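Local coordinates for adenylyltransferase and sulfurtransferase uba4 (Chaetomium thermophilum, PDB 6YUB), which probably activates a ubiquitin-like sulfur-carrier protein by adenylylation and then transfers sulfur to it, serving tRNA wobble thiolation and molybdenum cofactor synthesis, at residues A[64-69]-A[109-114]; A[128-133]-A[215-220]. All coordinates share one frame; numbering follows the deposited sequence.

In the fold
Both contacts lie in the ThiF-family part of the chain, whose mixed sheet begins with a Rossmann-like parallel half. From the N terminus, strand 59-63 leads into 64-69; the chain then runs through helix 88-99 and edge strand 104-108 before 109-114 meets that first loop, so contact 1 joins the loops that follow two neighbouring strands. Only after it has closed does contact 2 open, at the end of strand 126-129. A longer loop of 81 residues, which includes strands 151-156 and 160-166, returns helix 207-227 to this strand. The two therefore follow in series, neither nested nor crossed; the centres of contact 1 and contact 2 are about 16 Å apart.

Contact 1 (A[64-69]-A[109-114]); sequences DGDSVE and RFDLTP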
loop_
_atom_site.group_PDB
_atom_site.type_symbol
_atom_site.label_atom_id
_atom_site.label_comp_id
_atom_site.label_asym_id
_atom_site.label_seq_id
_atom_site.Cartn_x
_atom_site.Cartn_y
_atom_site.Cartn_z
ATOM N N ASP A 64 1.846 -24.133 6.890
ATOM C CA ASP A 64 2.468 -24.468 5.617
ATOM C C ASP A 64 3.142 -25.827 5.740
ATOM O O ASP A 64 3.703 -26.152 6.790
ATOM C CB ASP A 64 3.488 -23.400 5.201
ATOM C CG ASP A 64 3.624 -23.280 3.692
ATOM O OD1 ASP A 64 3.829 -24.315 3.025
ATOM O OD2 ASP A 64 3.507 -22.149 3.170
ATOM N N GLY A 65 3.085 -26.607 4.662
ATOM C CA GLY A 65 3.682 -27.928 4.649
ATOM C C GLY A 65 4.802 -28.080 3.640
ATOM O O GLY A 65 5.487 -29.109 3.613
ATOM N N ASP A 66 5.008 -27.057 2.816
ATOM C CA ASP A 66 6.057 -27.096 1.808
ATOM C C ASP A 66 7.386 -26.619 2.392
ATOM O O ASP A 66 7.460 -26.121 3.517
ATOM C CB ASP A 66 5.656 -26.254 0.594
ATOM C CG ASP A 66 4.557 -26.904 -0.224
ATOM O OD1 ASP A 66 4.518 -28.154 -0.286
ATOM O OD2 ASP A 66 3.726 -26.172 -0.803
ATOM N N SER A 67 8.445 -26.781 1.603
ATOM C CA SER A 67 9.808 -26.495 2.022
ATOM C C SER A 67 10.395 -25.341 1.219
ATOM O O SER A 67 9.876 -24.953 0.170
ATOM C CB SER A 67 10.695 -27.740 1.868
ATOM O OG SER A 67 10.451 -28.679 2.900
ATOM N N VAL A 68 11.505 -24.800 1.730
ATOM C CA VAL A 68 12.185 -23.678 1.096
ATOM C C VAL A 68 12.945 -24.171 -0.128
ATOM O O VAL A 68 13.703 -25.147 -0.054
ATOM C CB VAL A 68 13.133 -22.987 2.093
ATOM C CG1 VAL A 68 13.942 -21.888 1.399
ATOM C CG2 VAL A 68 12.354 -22.408 3.272
ATOM N N GLU A 69 12.757 -23.487 -1.253
ATOM C CA GLU A 69 13.418 -23.831 -2.504
ATOM C C GLU A 69 14.150 -22.611 -3.048
ATOM O O GLU A 69 13.701 -21.476 -2.888
ATOM C CB GLU A 69 12.412 -24.349 -3.546
ATOM C CG GLU A 69 11.561 -25.511 -3.057
ATOM C CD GLU A 69 10.518 -25.942 -4.074
ATOM O OE1 GLU A 69 10.846 -26.005 -5.276
ATOM O OE2 GLU A 69 9.367 -26.209 -3.671
ATOM N N ARG A 109 3.112 -27.617 10.713
ATOM C CA ARG A 109 3.972 -28.200 9.690
ATOM C C ARG A 109 3.179 -29.103 8.757
ATOM O O ARG A 109 3.565 -30.250 8.507
ATOM C CB ARG A 109 5.124 -28.965 10.353
ATOM C CG ARG A 109 6.013 -28.068 11.213
ATOM C CD ARG A 109 7.116 -28.835 11.918
ATOM N NE ARG A 109 7.980 -27.934 12.683
ATOM C CZ ARG A 109 7.738 -27.532 13.929
ATOM N NH1 ARG A 109 6.655 -27.950 14.577
ATOM N NH2 ARG A 109 8.580 -26.707 14.532
ATOM N N PHE A 110 2.072 -28.585 8.231
ATOM C CA PHE A 110 1.243 -29.307 7.274
ATOM C C PHE A 110 0.362 -28.294 6.557
ATOM O O PHE A 110 0.284 -27.123 6.942
ATOM C CB PHE A 110 0.403 -30.390 7.960
ATOM C CG PHE A 110 -0.273 -29.930 9.216
ATOM C CD1 PHE A 110 0.391 -29.967 10.433
ATOM C CD2 PHE A 110 -1.575 -29.460 9.186
ATOM C CE1 PHE A 110 -0.228 -29.545 11.592
ATOM C CE2 PHE A 110 -2.202 -29.036 10.345
ATOM C CZ PHE A 110 -1.525 -29.080 11.549
ATOM N N ASP A 111 -0.298 -28.759 5.502
ATOM C CA ASP A 111 -1.142 -27.895 4.691
ATOM C C ASP A 111 -2.576 -27.909 5.203
ATOM O O ASP A 111 -3.041 -28.886 5.797
ATOM C CB ASP A 111 -1.114 -28.327 3.223
ATOM C CG ASP A 111 0.134 -27.856 2.500
ATOM O OD1 ASP A 111 0.719 -26.832 2.915
ATOM O OD2 ASP A 111 0.528 -28.502 1.509
ATOM N N LEU A 112 -3.277 -26.804 4.964
ATOM C CA LEU A 112 -4.685 -26.706 5.317
ATOM C C LEU A 112 -5.515 -27.550 4.359
ATOM O O LEU A 112 -5.268 -27.570 3.149
ATOM C CB LEU A 112 -5.134 -25.249 5.273
ATOM C CG LEU A 112 -6.555 -24.914 5.721
ATOM C CD1 LEU A 112 -6.575 -24.399 7.153
ATOM C CD2 LEU A 112 -7.166 -23.900 4.771
ATOM N N THR A 113 -6.493 -28.257 4.906
ATOM C CA THR A 113 -7.359 -29.132 4.133
ATOM C C THR A 113 -8.786 -28.963 4.618
ATOM O O THR A 113 -9.019 -28.467 5.728
ATOM C CB THR A 113 -6.952 -30.606 4.269
ATOM O OG1 THR A 113 -7.276 -31.064 5.587
ATOM C CG2 THR A 113 -5.459 -30.789 4.028
ATOM N N PRO A 114 -9.775 -29.386 3.822
ATOM C CA PRO A 114 -11.164 -29.354 4.306
ATOM C C PRO A 114 -11.371 -30.168 5.561
ATOM O O PRO A 114 -12.329 -29.911 6.301
ATOM C CB PRO A 114 -11.971 -29.926 3.127
ATOM C CG PRO A 114 -11.090 -29.729 1.924
ATOM C CD PRO A 114 -9.680 -29.872 2.430
#
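The two backbones draw closest at Gly65 and Phe110, whose CA atoms lie 3.8 Å apart, and Arg109 CA makes a CH...O contact with Asp64 O at 3.6 Å. A CB on Gly65 would press against the Phe110-Asp111 peptide, which suits a residue without a side chain. Asp111 ties the loops together: its OD1 accepts a bent hydrogen bond from Gly65 N (2.9 Å), the donor standing 50° out of the carboxylate plane. These are loops after adjacent parallel strands of a Rossmann-like sheet, where an acidic residue such as Asp64, a predicted ATP-binding residue, commonly follows the second strand. A chi1 of -151° sets Asp64 CG opposite the backbone N and turns the carboxylate toward the following residues. Asp64 OD1 accepts from Asp66 N at 3.0 Å through its anti lone pair, forming an Asx turn, while OD2 accepts from Ala41 N in the glycine-rich loop. Replacing Asp64 with alanine would probably leave the amides of Asp66 and Ala41 without these acceptors and let the turn relax. The Asp64 and Asp111 carboxylates run side by side, planes 58° apart, with their OD1 atoms at 4.0 Å, a proximity of like charges that Lys88, weakly paired with Asp64, may ease.

Contact 2 (A[128-133]-A[215-220]); sequences LDCTDN and VAQAGE
Gln217 reaches from its helix to the end of strand 126-129, where its side-chain amide meets the backbone of Asp129 and the thiol of Cys130. Its CG sits anti to the carbonyl carbon, and the chain is extended beyond CG (chi2 -174°), which carries the amide to the strand end. Gln217 NE2 donates to Asp129 O at 3.2 Å, but the bond is bent, 140° at the hydrogen, and the donor stands well above the carbonyl plane instead of on a lone pair. Gln217 NE2 also donates to Val152 O on the next strand, so one amide nitrogen bridges two strands, a task suited to glutamine's length and its two N-H groups. Cys130 SG lies 3.5 Å from Gln217 OE1 and 3.6 Å from Gln217 NE2, placing sulfur beside the amide. Nearer the helix, Leu128 and Gln217 run alongside each other, pointing opposite ways, and Leu128 CD2 packs on Gln217 CB at 4.0 Å, a branched apolar group against the aliphatic base of a polar side chain. Asp129 serves the turn beyond the strand: its OD1 takes Thr131 OG1 through the syn lone pair at 2.7 Å and also accepts from Thr131 N, forming an Asx turn. This turn leads to Asp132 and Asn133, predicted to bind ATP; Asn133 stands at the N-cap of helix 134-147, its OD1 making weak hydrogen bonds there. Helix 207-227 packs against this part of the sheet, with Gln217 also touching Leu163 of strand 160-166, Ala218 packing on helix 45-55, and Val215 and Ala216 meeting Met213 of the neighbouring subunit.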
loop_
_atom_site.group_PDB
_atom_site.type_symbol
_atom_site.label_atom_id
_atom_site.label_comp_id
_atom_site.label_asym_id
_atom_site.label_seq_id
_atom_site.Cartn_x
_atom_site.Cartn_y
_atom_site.Cartn_z
ATOM N N LEU A 128 -5.497 -14.564 8.150
ATOM C CA LEU A 128 -4.857 -14.038 6.952
ATOM C C LEU A 128 -4.699 -15.168 5.947
ATOM O O LEU A 128 -4.019 -16.166 6.226
ATOM C CB LEU A 128 -3.499 -13.417 7.274
ATOM C CG LEU A 128 -3.499 -11.917 7.583
ATOM C CD1 LEU A 128 -4.210 -11.625 8.891
ATOM C CD2 LEU A 128 -2.074 -11.381 7.606
ATOM N N ASP A 129 -5.334 -15.021 4.790
ATOM C CA ASP A 129 -5.192 -15.981 3.700
ATOM C C ASP A 129 -3.988 -15.561 2.865
ATOM O O ASP A 129 -4.089 -14.697 1.992
ATOM C CB ASP A 129 -6.459 -16.049 2.855
ATOM C CG ASP A 129 -6.211 -16.660 1.492
ATOM O OD1 ASP A 129 -5.450 -17.650 1.410
ATOM O OD2 ASP A 129 -6.779 -16.156 0.503
ATOM N N CYS A 130 -2.841 -16.174 3.140
ATOM C CA CYS A 130 -1.628 -15.944 2.368
ATOM C C CYS A 130 -1.338 -17.086 1.410
ATOM O O CYS A 130 -0.204 -17.226 0.938
ATOM C CB CYS A 130 -0.451 -15.710 3.310
ATOM S SG CYS A 130 -0.681 -14.247 4.330
ATOM N N THR A 131 -2.339 -17.913 1.124
ATOM C CA THR A 131 -2.235 -18.896 0.060
ATOM C C THR A 131 -2.480 -18.206 -1.276
ATOM O O THR A 131 -3.351 -17.334 -1.392
ATOM C CB THR A 131 -3.248 -20.025 0.252
ATOM O OG1 THR A 131 -4.539 -19.600 -0.205
ATOM C CG2 THR A 131 -3.342 -20.428 1.721
ATOM N N ASP A 132 -1.698 -18.579 -2.277
ATOM C CA ASP A 132 -1.959 -18.170 -3.658
ATOM C C ASP A 132 -2.705 -19.270 -4.402
ATOM O O ASP A 132 -2.380 -19.619 -5.536
ATOM C CB ASP A 132 -0.654 -17.811 -4.361
ATOM C CG ASP A 132 -0.299 -16.342 -4.212
ATOM O OD1 ASP A 132 -1.204 -15.495 -4.364
ATOM O OD2 ASP A 132 0.880 -16.034 -3.940
ATOM N N ASN A 133 -3.722 -19.830 -3.750
ATOM C CA ASN A 133 -4.451 -20.984 -4.270
ATOM C C ASN A 133 -5.946 -20.684 -4.243
ATOM O O ASN A 133 -6.499 -20.421 -3.158
ATOM C CB ASN A 133 -4.128 -22.231 -3.441
ATOM C CG ASN A 133 -4.700 -23.498 -4.038
ATOM O OD1 ASN A 133 -5.818 -23.509 -4.551
ATOM N ND2 ASN A 133 -3.928 -24.576 -3.982
ATOM N N VAL A 215 2.595 -6.989 2.591
ATOM C CA VAL A 215 2.739 -5.904 3.557
ATOM C C VAL A 215 1.384 -5.264 3.833
ATOM O O VAL A 215 1.074 -4.896 4.974
ATOM C CB VAL A 215 3.756 -4.863 3.051
ATOM C CG1 VAL A 215 3.779 -3.645 3.973
ATOM C CG2 VAL A 215 5.140 -5.482 2.946
ATOM N N ALA A 216 0.566 -5.099 2.791
ATOM C CA ALA A 216 -0.759 -4.515 2.975
ATOM C C ALA A 216 -1.638 -5.396 3.854
ATOM O O ALA A 216 -2.469 -4.879 4.611
ATOM C CB ALA A 216 -1.423 -4.282 1.617
ATOM N N GLN A 217 -1.470 -6.721 3.773
ATOM C CA GLN A 217 -2.214 -7.621 4.648
ATOM C C GLN A 217 -1.903 -7.338 6.114
ATOM O O GLN A 217 -2.815 -7.174 6.933
ATOM C CB GLN A 217 -1.890 -9.077 4.310
ATOM C CG GLN A 217 -2.634 -9.621 3.108
ATOM C CD GLN A 217 -2.384 -11.105 2.893
ATOM O OE1 GLN A 217 -1.375 -11.495 2.303
ATOM N NE2 GLN A 217 -3.306 -11.937 3.367
ATOM N N ALA A 218 -0.614 -7.293 6.467
ATOM C CA ALA A 218 -0.236 -6.962 7.837
ATOM C C ALA A 218 -0.830 -5.622 8.254
ATOM O O ALA A 218 -1.335 -5.479 9.374
ATOM C CB ALA A 218 1.287 -6.944 7.973
ATOM N N GLY A 219 -0.790 -4.636 7.358
ATOM C CA GLY A 219 -1.381 -3.342 7.662
ATOM C C GLY A 219 -2.838 -3.437 8.069
ATOM O O GLY A 219 -3.261 -2.834 9.059
ATOM N N GLU A 220 -3.630 -4.196 7.311
ATOM C CA GLU A 220 -5.045 -4.325 7.640
ATOM C C GLU A 220 -5.235 -5.056 8.963
ATOM O O GLU A 220 -6.053 -4.637 9.793
ATOM C CB GLU A 220 -5.787 -5.049 6.514
ATOM C CG GLU A 220 -5.689 -4.353 5.173
ATOM C CD GLU A 220 -6.131 -2.905 5.239
ATOM O OE1 GLU A 220 -7.342 -2.660 5.409
ATOM O OE2 GLU A 220 -5.262 -2.013 5.141
#